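Local atomic coordinates of esterase E25 (Uncultured bacterium, PDB entry 4Q05), a protein that probably hydrolyses carboxylic esters, as a dimeric bacterial member of the hormone-sensitive lipase family built on the alpha/beta hydrolase fold. Residues F133-G138 / I154-L159; A140-G145 / D260-A265; T186-L191 / G195-I200; A209-G214 / R268-G273. One frame throughout, in Å; residues are numbered along the deposited sequence.

Contact 1: residues F133-G138 / I154-L159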
loop_
_atom_site.group_PDB
_atom_site.type_symbol
_atom_site.label_atom_id
_atom_site.label_comp_id
_atom_site.label_asym_id
_atom_site.label_seq_id
_atom_site.Cartn_x
_atom_site.Cartn_y
_atom_site.Cartn_z
ATOM N N PHE A 133 5.008 24.254 -5.429
ATOM C CA PHE A 133 4.040 23.193 -5.220
ATOM C C PHE A 133 2.666 23.821 -5.271
ATOM O O PHE A 133 2.314 24.638 -4.424
ATOM C CB PHE A 133 4.252 22.504 -3.867
ATOM C CG PHE A 133 3.370 21.303 -3.664
ATOM C CD1 PHE A 133 2.020 21.458 -3.406
ATOM C CD2 PHE A 133 3.897 20.022 -3.742
ATOM C CE1 PHE A 133 1.198 20.367 -3.231
ATOM C CE2 PHE A 133 3.091 18.921 -3.569
ATOM C CZ PHE A 133 1.730 19.090 -3.310
ATOM N N VAL A 134 1.891 23.445 -6.280
ATOM C CA VAL A 134 0.548 23.980 -6.416
ATOM C C VAL A 134 -0.409 22.988 -5.772
ATOM O O VAL A 134 -0.508 21.824 -6.184
ATOM C CB VAL A 134 0.185 24.221 -7.886
ATOM C CG1 VAL A 134 -1.252 24.716 -7.989
ATOM C CG2 VAL A 134 1.172 25.220 -8.518
ATOM N N HIS A 135 -1.106 23.447 -4.746
ATOM C CA HIS A 135 -1.835 22.527 -3.888
ATOM C C HIS A 135 -3.333 22.645 -4.114
ATOM O O HIS A 135 -3.866 23.748 -4.241
ATOM C CB HIS A 135 -1.488 22.807 -2.430
ATOM C CG HIS A 135 -2.449 22.201 -1.464
ATOM N ND1 HIS A 135 -2.528 20.841 -1.249
ATOM C CD2 HIS A 135 -3.381 22.767 -0.658
ATOM C CE1 HIS A 135 -3.471 20.594 -0.354
ATOM N NE2 HIS A 135 -4.007 21.745 0.016
ATOM N N THR A 136 -4.008 21.503 -4.183
ATOM C CA THR A 136 -5.454 21.484 -4.356
ATOM C C THR A 136 -6.032 20.754 -3.157
ATOM O O THR A 136 -5.797 19.557 -2.981
ATOM C CB THR A 136 -5.853 20.754 -5.644
ATOM O OG1 THR A 136 -5.242 19.465 -5.663
ATOM C CG2 THR A 136 -5.356 21.536 -6.857
ATOM N N HIS A 137 -6.761 21.485 -2.318
ATOM C CA HIS A 137 -7.161 20.968 -1.018
ATOM C C HIS A 137 -8.137 19.795 -1.119
ATOM O O HIS A 137 -8.814 19.621 -2.129
ATOM C CB HIS A 137 -7.742 22.090 -0.143
ATOM C CG HIS A 137 -9.034 22.661 -0.651
ATOM N ND1 HIS A 137 -10.232 21.978 -0.582
ATOM C CD2 HIS A 137 -9.315 23.854 -1.231
ATOM C CE1 HIS A 137 -11.195 22.730 -1.089
ATOM N NE2 HIS A 137 -10.668 23.876 -1.481
ATOM N N GLY A 138 -8.173 18.985 -0.067
ATOM C CA GLY A 138 -9.084 17.859 0.022
ATOM C C GLY A 138 -10.426 18.261 0.595
ATOM O O GLY A 138 -10.844 19.414 0.498
ATOM N N ILE A 154 -0.023 24.042 4.406
ATOM C CA ILE A 154 0.924 24.444 5.440
ATOM C C ILE A 154 1.837 23.265 5.798
ATOM O O ILE A 154 3.054 23.426 5.941
ATOM C CB ILE A 154 0.173 24.943 6.675
ATOM C CG1 ILE A 154 -0.549 26.256 6.349
ATOM C CG2 ILE A 154 1.122 25.111 7.867
ATOM C CD1 ILE A 154 -1.644 26.601 7.351
ATOM N N VAL A 155 1.248 22.076 5.913
ATOM C CA VAL A 155 2.021 20.881 6.241
ATOM C C VAL A 155 3.016 20.556 5.139
ATOM O O VAL A 155 4.194 20.298 5.398
ATOM C CB VAL A 155 1.126 19.645 6.437
ATOM C CG1 VAL A 155 1.990 18.406 6.550
ATOM C CG2 VAL A 155 0.236 19.807 7.654
ATOM N N ILE A 156 2.541 20.560 3.899
ATOM C CA ILE A 156 3.418 20.319 2.782
ATOM C C ILE A 156 4.537 21.362 2.752
ATOM O O ILE A 156 5.717 21.030 2.609
ATOM C CB ILE A 156 2.624 20.351 1.455
ATOM C CG1 ILE A 156 1.646 19.168 1.394
ATOM C CG2 ILE A 156 3.564 20.339 0.276
ATOM C CD1 ILE A 156 0.654 19.241 0.215
ATOM N N ALA A 157 4.165 22.629 2.875
ATOM C CA ALA A 157 5.166 23.695 2.798
ATOM C C ALA A 157 6.286 23.492 3.827
ATOM O O ALA A 157 7.458 23.457 3.461
ATOM C CB ALA A 157 4.521 25.060 2.960
ATOM N N THR A 158 5.927 23.342 5.101
ATOM C CA THR A 158 6.947 23.232 6.147
ATOM C C THR A 158 7.773 21.979 6.044
ATOM O O THR A 158 8.991 22.034 6.156
ATOM C CB THR A 158 6.381 23.221 7.579
ATOM O OG1 THR A 158 5.009 22.811 7.576
ATOM C CG2 THR A 158 6.522 24.557 8.203
ATOM N N LEU A 159 7.110 20.845 5.856
ATOM C CA LEU A 159 7.816 19.570 5.921
ATOM C C LEU A 159 8.486 19.204 4.617
ATOM O O LEU A 159 9.567 18.633 4.629
ATOM C CB LEU A 159 6.875 18.458 6.376
ATOM C CG LEU A 159 6.351 18.702 7.789
ATOM C CD1 LEU A 159 5.603 17.495 8.318
ATOM C CD2 LEU A 159 7.508 19.051 8.698
#

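Contact 2: residues A140-G145 / D260-A265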
loop_
_atom_site.group_PDB
_atom_site.type_symbol
_atom_site.label_atom_id
_atom_site.label_comp_id
_atom_site.label_asym_id
_atom_site.label_seq_id
_atom_site.Cartn_x
_atom_site.Cartn_y
_atom_site.Cartn_z
ATOM N N ALA A 140 -14.477 16.494 0.663
ATOM C CA ALA A 140 -15.260 15.871 -0.337
ATOM C C ALA A 140 -16.016 16.887 -1.171
ATOM O O ALA A 140 -17.210 17.001 -1.070
ATOM C CB ALA A 140 -16.207 14.887 0.277
ATOM N N PHE A 141 -15.268 17.613 -1.970
ATOM C CA PHE A 141 -15.780 18.403 -3.061
ATOM C C PHE A 141 -16.515 19.695 -2.715
ATOM O O PHE A 141 -16.727 20.500 -3.565
ATOM C CB PHE A 141 -16.677 17.556 -3.964
ATOM C CG PHE A 141 -16.004 16.325 -4.479
ATOM C CD1 PHE A 141 -15.122 16.409 -5.505
ATOM C CD2 PHE A 141 -16.211 15.107 -3.892
ATOM C CE1 PHE A 141 -14.474 15.302 -5.954
ATOM C CE2 PHE A 141 -15.553 13.999 -4.339
ATOM C CZ PHE A 141 -14.693 14.100 -5.369
ATOM N N VAL A 142 -16.872 19.867 -1.466
ATOM C CA VAL A 142 -17.608 21.043 -1.067
ATOM C C VAL A 142 -17.015 21.640 0.200
ATOM O O VAL A 142 -17.444 22.664 0.634
ATOM C CB VAL A 142 -19.089 20.767 -0.802
ATOM C CG1 VAL A 142 -19.763 20.245 -2.029
ATOM C CG2 VAL A 142 -19.246 19.767 0.301
ATOM N N LEU A 143 -16.038 20.965 0.773
ATOM C CA LEU A 143 -15.461 21.345 2.053
ATOM C C LEU A 143 -14.141 22.086 1.893
ATOM O O LEU A 143 -13.527 22.063 0.831
ATOM C CB LEU A 143 -15.257 20.110 2.937
ATOM C CG LEU A 143 -16.532 19.321 3.258
ATOM C CD1 LEU A 143 -16.229 18.066 4.081
ATOM C CD2 LEU A 143 -17.576 20.210 3.962
ATOM N N ASN A 144 -13.720 22.741 2.966
ATOM C CA ASN A 144 -12.422 23.401 3.045
ATOM C C ASN A 144 -12.220 24.563 2.089
ATOM O O ASN A 144 -11.112 24.796 1.621
ATOM C CB ASN A 144 -11.291 22.381 2.895
ATOM C CG ASN A 144 -11.363 21.276 3.947
ATOM O OD1 ASN A 144 -11.632 21.530 5.119
ATOM N ND2 ASN A 144 -11.142 20.051 3.522
ATOM N N GLY A 145 -13.291 25.298 1.817
ATOM C CA GLY A 145 -13.200 26.517 1.042
ATOM C C GLY A 145 -12.442 27.562 1.838
ATOM O O GLY A 145 -12.339 27.477 3.067
ATOM N N ASP A 260 -21.765 6.085 2.739
ATOM C CA ASP A 260 -23.211 6.302 2.721
ATOM C C ASP A 260 -23.583 7.585 3.434
ATOM O O ASP A 260 -22.947 7.959 4.407
ATOM C CB ASP A 260 -23.958 5.148 3.393
ATOM C CG ASP A 260 -23.593 3.788 2.813
ATOM O OD1 ASP A 260 -23.289 3.693 1.598
ATOM O OD2 ASP A 260 -23.620 2.811 3.589
ATOM N N GLY A 261 -24.636 8.236 2.954
ATOM C CA GLY A 261 -25.085 9.482 3.540
ATOM C C GLY A 261 -24.349 10.664 2.936
ATOM O O GLY A 261 -24.438 10.925 1.731
ATOM N N PHE A 262 -23.612 11.376 3.780
ATOM C CA PHE A 262 -22.978 12.620 3.373
ATOM C C PHE A 262 -22.049 12.491 2.171
ATOM O O PHE A 262 -22.158 13.250 1.199
ATOM C CB PHE A 262 -22.223 13.263 4.533
ATOM C CG PHE A 262 -21.559 14.541 4.151
ATOM C CD1 PHE A 262 -22.293 15.709 4.047
ATOM C CD2 PHE A 262 -20.215 14.571 3.833
ATOM C CE1 PHE A 262 -21.691 16.895 3.666
ATOM C CE2 PHE A 262 -19.607 15.754 3.448
ATOM C CZ PHE A 262 -20.355 16.923 3.365
ATOM N N LEU A 263 -21.122 11.541 2.231
ATOM C CA LEU A 263 -20.104 11.463 1.193
ATOM C C LEU A 263 -20.764 11.213 -0.149
ATOM O O LEU A 263 -20.468 11.893 -1.118
ATOM C CB LEU A 263 -19.076 10.374 1.503
ATOM C CG LEU A 263 -17.962 10.235 0.471
ATOM C CD1 LEU A 263 -17.307 11.599 0.206
ATOM C CD2 LEU A 263 -16.917 9.190 0.907
ATOM N N GLU A 264 -21.683 10.257 -0.201
ATOM C CA GLU A 264 -22.378 10.009 -1.456
ATOM C C GLU A 264 -23.122 11.259 -1.940
ATOM O O GLU A 264 -23.111 11.584 -3.124
ATOM C CB GLU A 264 -23.346 8.821 -1.348
ATOM C CG GLU A 264 -24.137 8.651 -2.638
ATOM C CD GLU A 264 -25.000 7.405 -2.685
ATOM O OE1 GLU A 264 -25.118 6.703 -1.657
ATOM O OE2 GLU A 264 -25.561 7.134 -3.771
ATOM N N ALA A 265 -23.766 11.958 -1.013
ATOM C CA ALA A 265 -24.497 13.171 -1.360
ATOM C C ALA A 265 -23.541 14.197 -1.948
ATOM O O ALA A 265 -23.846 14.831 -2.965
ATOM C CB ALA A 265 -25.203 13.737 -0.136
#

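Contact 3: residues T186-L191 / G195-I200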
loop_
_atom_site.group_PDB
_atom_site.type_symbol
_atom_site.label_atom_id
_atom_site.label_comp_id
_atom_site.label_asym_id
_atom_site.label_seq_id
_atom_site.Cartn_x
_atom_site.Cartn_y
_atom_site.Cartn_z
ATOM N N THR A 186 -7.169 27.526 -14.801
ATOM C CA THR A 186 -6.863 28.950 -14.951
ATOM C C THR A 186 -5.565 29.312 -14.258
ATOM O O THR A 186 -4.700 29.963 -14.836
ATOM C CB THR A 186 -8.006 29.821 -14.375
ATOM O OG1 THR A 186 -9.163 29.689 -15.201
ATOM C CG2 THR A 186 -7.610 31.279 -14.323
ATOM N N VAL A 187 -5.418 28.875 -13.012
ATOM C CA VAL A 187 -4.207 29.179 -12.270
ATOM C C VAL A 187 -3.005 28.495 -12.904
ATOM O O VAL A 187 -1.939 29.098 -13.061
ATOM C CB VAL A 187 -4.331 28.764 -10.790
ATOM C CG1 VAL A 187 -2.978 28.857 -10.096
ATOM C CG2 VAL A 187 -5.345 29.640 -10.097
ATOM N N TYR A 188 -3.173 27.237 -13.282
ATOM C CA TYR A 188 -2.071 26.512 -13.913
ATOM C C TYR A 188 -1.597 27.202 -15.202
ATOM O O TYR A 188 -0.398 27.400 -15.402
ATOM C CB TYR A 188 -2.469 25.067 -14.210
ATOM C CG TYR A 188 -1.324 24.224 -14.714
ATOM C CD1 TYR A 188 -0.345 23.760 -13.839
ATOM C CD2 TYR A 188 -1.218 23.895 -16.060
ATOM C CE1 TYR A 188 0.710 22.992 -14.289
ATOM C CE2 TYR A 188 -0.171 23.123 -16.521
ATOM C CZ TYR A 188 0.788 22.668 -15.626
ATOM O OH TYR A 188 1.840 21.898 -16.070
ATOM N N GLN A 189 -2.536 27.561 -16.075
ATOM C CA GLN A 189 -2.168 28.240 -17.318
ATOM C C GLN A 189 -1.402 29.513 -17.034
ATOM O O GLN A 189 -0.395 29.800 -17.678
ATOM C CB GLN A 189 -3.402 28.559 -18.162
ATOM C CG GLN A 189 -3.906 27.375 -18.970
ATOM C CD GLN A 189 -4.056 27.691 -20.459
ATOM O OE1 GLN A 189 -4.859 28.555 -20.849
ATOM N NE2 GLN A 189 -3.281 26.994 -21.297
ATOM N N HIS A 190 -1.881 30.283 -16.062
ATOM C CA HIS A 190 -1.201 31.513 -15.692
ATOM C C HIS A 190 0.235 31.240 -15.287
ATOM O O HIS A 190 1.149 31.951 -15.696
ATOM C CB HIS A 190 -1.938 32.227 -14.565
ATOM C CG HIS A 190 -1.187 33.392 -13.998
ATOM N ND1 HIS A 190 -1.200 34.640 -14.580
ATOM C CD2 HIS A 190 -0.398 33.499 -12.900
ATOM C CE1 HIS A 190 -0.454 35.468 -13.870
ATOM N NE2 HIS A 190 0.041 34.800 -12.842
ATOM N N LEU A 191 0.432 30.201 -14.481
ATOM C CA LEU A 191 1.765 29.863 -14.012
ATOM C C LEU A 191 2.715 29.511 -15.154
ATOM O O LEU A 191 3.881 29.897 -15.126
ATOM C CB LEU A 191 1.702 28.722 -12.985
ATOM C CG LEU A 191 0.995 29.081 -11.678
ATOM C CD1 LEU A 191 0.760 27.836 -10.835
ATOM C CD2 LEU A 191 1.803 30.125 -10.904
ATOM N N GLY A 195 6.750 30.618 -16.095
ATOM C CA GLY A 195 7.912 29.761 -15.947
ATOM C C GLY A 195 7.635 28.333 -16.363
ATOM O O GLY A 195 6.541 28.012 -16.807
ATOM N N SER A 196 8.634 27.473 -16.212
ATOM C CA SER A 196 8.553 26.110 -16.714
ATOM C C SER A 196 7.655 25.215 -15.860
ATOM O O SER A 196 7.747 25.219 -14.633
ATOM C CB SER A 196 9.955 25.499 -16.771
ATOM O OG SER A 196 9.879 24.099 -17.009
ATOM N N ALA A 197 6.811 24.430 -16.521
ATOM C CA ALA A 197 5.926 23.499 -15.827
ATOM C C ALA A 197 6.743 22.461 -15.063
ATOM O O ALA A 197 6.288 21.896 -14.067
ATOM C CB ALA A 197 5.005 22.810 -16.828
ATOM N N GLN A 198 7.964 22.222 -15.525
ATOM C CA GLN A 198 8.805 21.182 -14.940
ATOM C C GLN A 198 9.266 21.545 -13.534
ATOM O O GLN A 198 9.696 20.681 -12.762
ATOM C CB GLN A 198 10.002 20.899 -15.857
ATOM C CG GLN A 198 10.878 19.747 -15.405
ATOM C CD GLN A 198 10.143 18.423 -15.392
ATOM O OE1 GLN A 198 9.223 18.202 -16.183
ATOM N NE2 GLN A 198 10.548 17.529 -14.489
ATOM N N LYS A 199 9.166 22.827 -13.195
ATOM C CA LYS A 199 9.539 23.292 -11.871
ATOM C C LYS A 199 8.357 23.216 -10.915
ATOM O O LYS A 199 8.452 23.624 -9.752
ATOM C CB LYS A 199 10.040 24.732 -11.934
ATOM C CG LYS A 199 11.357 24.895 -12.697
ATOM C CD LYS A 199 11.834 26.337 -12.650
ATOM C CE LYS A 199 13.060 26.538 -13.550
ATOM N NZ LYS A 199 14.209 25.721 -13.094
ATOM N N ILE A 200 7.238 22.718 -11.422
ATOM C CA ILE A 200 5.999 22.731 -10.662
ATOM C C ILE A 200 5.563 21.338 -10.254
ATOM O O ILE A 200 5.497 20.427 -11.088
ATOM C CB ILE A 200 4.875 23.398 -11.473
ATOM C CG1 ILE A 200 5.197 24.881 -11.685
ATOM C CG2 ILE A 200 3.514 23.223 -10.780
ATOM C CD1 ILE A 200 4.171 25.603 -12.526
#

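Contact 4: residues A209-G214 / R268-G273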
loop_
_atom_site.group_PDB
_atom_site.type_symbol
_atom_site.label_atom_id
_atom_site.label_comp_id
_atom_site.label_asym_id
_atom_site.label_seq_id
_atom_site.Cartn_x
_atom_site.Cartn_y
_atom_site.Cartn_z
ATOM N N ALA A 209 -7.296 16.210 -5.099
ATOM C CA ALA A 209 -6.528 15.213 -5.842
ATOM C C ALA A 209 -7.327 14.758 -7.060
ATOM O O ALA A 209 -6.763 14.441 -8.104
ATOM C CB ALA A 209 -6.221 14.028 -4.964
ATOM N N ASN A 210 -8.647 14.713 -6.899
ATOM C CA ASN A 210 -9.549 14.403 -7.994
ATOM C C ASN A 210 -9.407 15.445 -9.109
ATOM O O ASN A 210 -9.214 15.094 -10.266
ATOM C CB ASN A 210 -11.001 14.309 -7.487
ATOM C CG ASN A 210 -11.990 14.012 -8.595
ATOM O OD1 ASN A 210 -12.059 14.739 -9.591
ATOM N ND2 ASN A 210 -12.769 12.945 -8.428
ATOM N N LEU A 211 -9.478 16.726 -8.756
ATOM C CA LEU A 211 -9.282 17.799 -9.745
ATOM C C LEU A 211 -7.897 17.723 -10.362
ATOM O O LEU A 211 -7.721 17.969 -11.554
ATOM C CB LEU A 211 -9.451 19.180 -9.112
ATOM C CG LEU A 211 -10.806 19.502 -8.495
ATOM C CD1 LEU A 211 -10.695 20.809 -7.716
ATOM C CD2 LEU A 211 -11.902 19.550 -9.571
ATOM N N THR A 212 -6.906 17.388 -9.544
ATOM C CA THR A 212 -5.537 17.286 -10.041
ATOM C C THR A 212 -5.448 16.225 -11.140
ATOM O O THR A 212 -4.923 16.466 -12.224
ATOM C CB THR A 212 -4.548 16.991 -8.894
ATOM O OG1 THR A 212 -4.419 18.167 -8.091
ATOM C CG2 THR A 212 -3.175 16.621 -9.432
ATOM N N MET A 213 -5.981 15.047 -10.859
ATOM C CA MET A 213 -5.987 13.988 -11.858
ATOM C C MET A 213 -6.745 14.423 -13.120
ATOM O O MET A 213 -6.284 14.206 -14.239
ATOM C CB MET A 213 -6.598 12.710 -11.271
ATOM C CG MET A 213 -5.748 12.090 -10.147
ATOM S SD MET A 213 -6.572 10.638 -9.467
ATOM C CE MET A 213 -6.418 9.476 -10.835
ATOM N N GLY A 214 -7.914 15.031 -12.935
ATOM C CA GLY A 214 -8.701 15.484 -14.069
ATOM C C GLY A 214 -7.982 16.542 -14.882
ATOM O O GLY A 214 -8.002 16.522 -16.111
ATOM N N ARG A 268 -22.515 13.081 -5.409
ATOM C CA ARG A 268 -23.602 13.345 -6.354
ATOM C C ARG A 268 -23.770 14.831 -6.644
ATOM O O ARG A 268 -24.057 15.212 -7.782
ATOM C CB ARG A 268 -24.915 12.698 -5.891
ATOM C CG ARG A 268 -24.837 11.184 -5.956
ATOM C CD ARG A 268 -26.137 10.473 -5.636
ATOM N NE ARG A 268 -25.935 9.037 -5.792
ATOM C CZ ARG A 268 -25.921 8.405 -6.964
ATOM N NH1 ARG A 268 -26.136 9.075 -8.094
ATOM N NH2 ARG A 268 -25.702 7.098 -7.004
ATOM N N LEU A 269 -23.580 15.682 -5.638
ATOM C CA LEU A 269 -23.622 17.118 -5.906
ATOM C C LEU A 269 -22.519 17.488 -6.908
ATOM O O LEU A 269 -22.768 18.171 -7.901
ATOM C CB LEU A 269 -23.475 17.923 -4.618
ATOM C CG LEU A 269 -23.691 19.428 -4.772
ATOM C CD1 LEU A 269 -25.064 19.717 -5.369
ATOM C CD2 LEU A 269 -23.520 20.129 -3.432
ATOM N N TYR A 270 -21.304 17.014 -6.642
ATOM C CA TYR A 270 -20.151 17.216 -7.526
ATOM C C TYR A 270 -20.421 16.705 -8.940
ATOM O O TYR A 270 -20.146 17.394 -9.928
ATOM C CB TYR A 270 -18.943 16.471 -6.944
ATOM C CG TYR A 270 -17.676 16.524 -7.757
ATOM C CD1 TYR A 270 -17.066 17.733 -8.058
ATOM C CD2 TYR A 270 -17.054 15.350 -8.185
ATOM C CE1 TYR A 270 -15.889 17.780 -8.785
ATOM C CE2 TYR A 270 -15.872 15.383 -8.919
ATOM C CZ TYR A 270 -15.292 16.603 -9.212
ATOM O OH TYR A 270 -14.113 16.669 -9.938
ATOM N N ALA A 271 -20.954 15.488 -9.024
ATOM C CA ALA A 271 -21.199 14.830 -10.302
ATOM C C ALA A 271 -22.201 15.600 -11.164
ATOM O O ALA A 271 -22.134 15.558 -12.392
ATOM C CB ALA A 271 -21.699 13.411 -10.070
ATOM N N ASN A 272 -23.150 16.273 -10.517
ATOM C CA ASN A 272 -24.091 17.131 -11.230
ATOM C C ASN A 272 -24.797 16.363 -12.353
ATOM O O ASN A 272 -24.886 16.846 -13.469
ATOM C CB ASN A 272 -23.373 18.366 -11.796
ATOM C CG ASN A 272 -24.336 19.542 -12.076
ATOM O OD1 ASN A 272 -25.374 19.685 -11.428
ATOM N ND2 ASN A 272 -23.976 20.385 -13.032
ATOM N N GLY A 273 -25.286 15.164 -12.051
ATOM C CA GLY A 273 -25.986 14.370 -13.046
ATOM C C GLY A 273 -25.130 13.365 -13.816
ATOM O O GLY A 273 -25.662 12.425 -14.402
#

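Contact 1: residues F133-G138 / I154-L159
Ile156 lays its two outer methyl groups against the aromatic rings of Phe133 and His135, pinning helix 151-160 to strand 132-136 within the beta-alpha-beta unit that strand 164-168 completes. The branched side chain suits the task because both arms meet Phe133 while the longer one also touches His135. CG2 sits almost centrally over one face of the Phe133 ring, 3.9 Å from its centroid and only 4° off the normal, a clean CH-pi contact. CD1, at the end of the longer arm, reaches the far rim of the ring, 3.7 Å from Phe133 CE1, and continues to the neighbouring imidazole, 3.9 Å from His135 ND1. A chi1 of -174° points the Phe133 ring away from its own backbone N and out toward the helix, where the two side chains meet at about a right angle. An alanine here, lacking the ring, would probably leave CG2 and CD1 without their main partner and open a gap between strand and helix. His135 brings a polar ring into this buried layer, and its ND1 has a weak hydrogen bond to Gly203 O on the adjacent strand 200-205. Beyond the strand the chain enters the His-Gly-Gly sequence that in this family usually helps form the oxyanion hole. There, His137 ND1 donates to Gly138 O at 2.8 Å, nearly straight at 171°, within its ring plane and along a carbonyl lone pair.

Contact 2: residues A140-G145 / D260-A265
The ring of Phe262 turns its outer carbons to two aliphatic side chains of the 140-145 loop: CE2 lies 4.1 Å from Leu143 CD1, while CZ is 4.3 Å from Val142 CG2. Neighbours outside the pair, Leu87 and Leu72, also touch this side chain, so a large flat hydrocarbon suits the position. The loop's own aromatic residue, Phe141, is used elsewhere, stacking with the ring of Tyr270 about two turns further along helix 262-271. Phe262 and Leu143 approach from opposite directions; the phenylalanine's first torsion, 180°, stretches the phenyl group out from its helix to meet the leucine's methyl end. Leu263, the next residue, makes the tightest touch, its CD1 only 3.5 Å from Ala140 CB, closer than carbons usually pack. The small alanine fits here, since the backbones come near: the CA atoms of Ala140 and Leu263 are 6.7 Å apart. Gly261 occupies the N-cap position, with a positive phi of 87° at which a side chain would collide with the preceding carbonyl, and its O accepts the helical bond from Ala265 N at 3.0 Å. The contact thus sets the first turn of helix 262-271 against the loop running from strand 132-136 to helix 151-160, and helix 77-88 borders both partners, Ile84 touching Val142 and Leu87 touching Leu143 and Phe262.

Contact 3: residues T186-L191 / G195-I200
Tyr188 points its phenol end past Ala197, whose methyl CB comes to 3.4 Å from Tyr188 OH, while CG2 of Ile200 approaches the edge of the same ring near its plane, 4.5 Å from CE1. With chi1 at -173° the ring is swung out from the helix toward Ala197 and Ile200 in the turn that follows. The hydroxyl is not left to alanine alone: it is hydrogen-bonded to Asp225 O, so a tyrosine suits a place where an apolar ring must end in a buried polar tip. Ala197 is small enough to lie close beside the hydroxyl. Ile200 splits its branches between two partners, for while CG2 faces the tyrosine, CD1 packs 4.0 Å from Leu191 CB. Leu191 also closes the helix through its backbone: its O receives Gly195 N at 3.1 Å, a weak bond bent to 126°, as the chain turns out of the helix. Gly195 is fully extended there, and the serine after it makes an ST turn, Ser196 OG accepting from Gln198 N at 3.1 Å. A short 3-10 segment, 197-199, then leads into the strand. The contact joins the end of helix 179-194 to the start of strand 200-205, in the connection from strand 164-168 that passes over strand 132-136; Leu191 and Ile200 both rest on Val134 of that middle strand.

Contact 4: residues A209-G214 / R268-G273
Tyr270 OH donates to Asn210 OD1 at 2.8 Å, and round this bond the contact is close-packed and buried. The phenol comes from above the amide, lying 55° out of the carbonyl plane and so away from a lone pair, while ring and amide planes stand almost perpendicular, 89° apart. Leu211 adds the apolar share: its CD2 methyl nears the ring edge, 3.7 Å from Tyr270 OH. An asparagine suits the spot because its other end is a donor, and ND2 bonds to the carbonyls Val281 O and Gly236 O, which fixes the amide's rotation. With an alanine here, the tyrosine hydroxyl would probably be left without its acceptor and those two carbonyls without their donor. Helix 206-221 starts from what is probably the nucleophile elbow of the alpha/beta hydrolase fold, so the bond ties the helix behind that turn to helix 262-271. Asn210 and Tyr270 meet from opposite directions, the tyrosine extended from its helix by a chi1 of 178°. Farther along 268-273 the surface takes over: Arg268 is exposed and pairs with Glu264, one turn earlier. The helix ends at Ala271, and Asn272 leaves it with a positive phi, exposed in the assembly, as is Gly273.

How the contacts relate
All four contacts lie in one alpha/beta hydrolase domain, around its mixed eight-stranded sheet. Contacts 2 and 4 are closest, with centres 11 Å apart, because both use helix 262-271, and Val142 of one packs on Leu269 of the other. Contact 1 is 16 Å from contact 3, centre to centre, and joins it through Val134 on strand 132-136; it reaches contact 4 through Thr136 and Thr212. Contacts 2 and 3 stay separate, nearest atoms about 14 Å apart. Along the chain contact 1 precedes contacts 3 and 4 entirely, whereas contact 2 interleaves with both 1 and 4. Contacts 1, 2 and 4 thus gather round the probable oxyanion-hole loop and nucleophile elbow, while contact 3 lies farther out, at the start of strand 200-205.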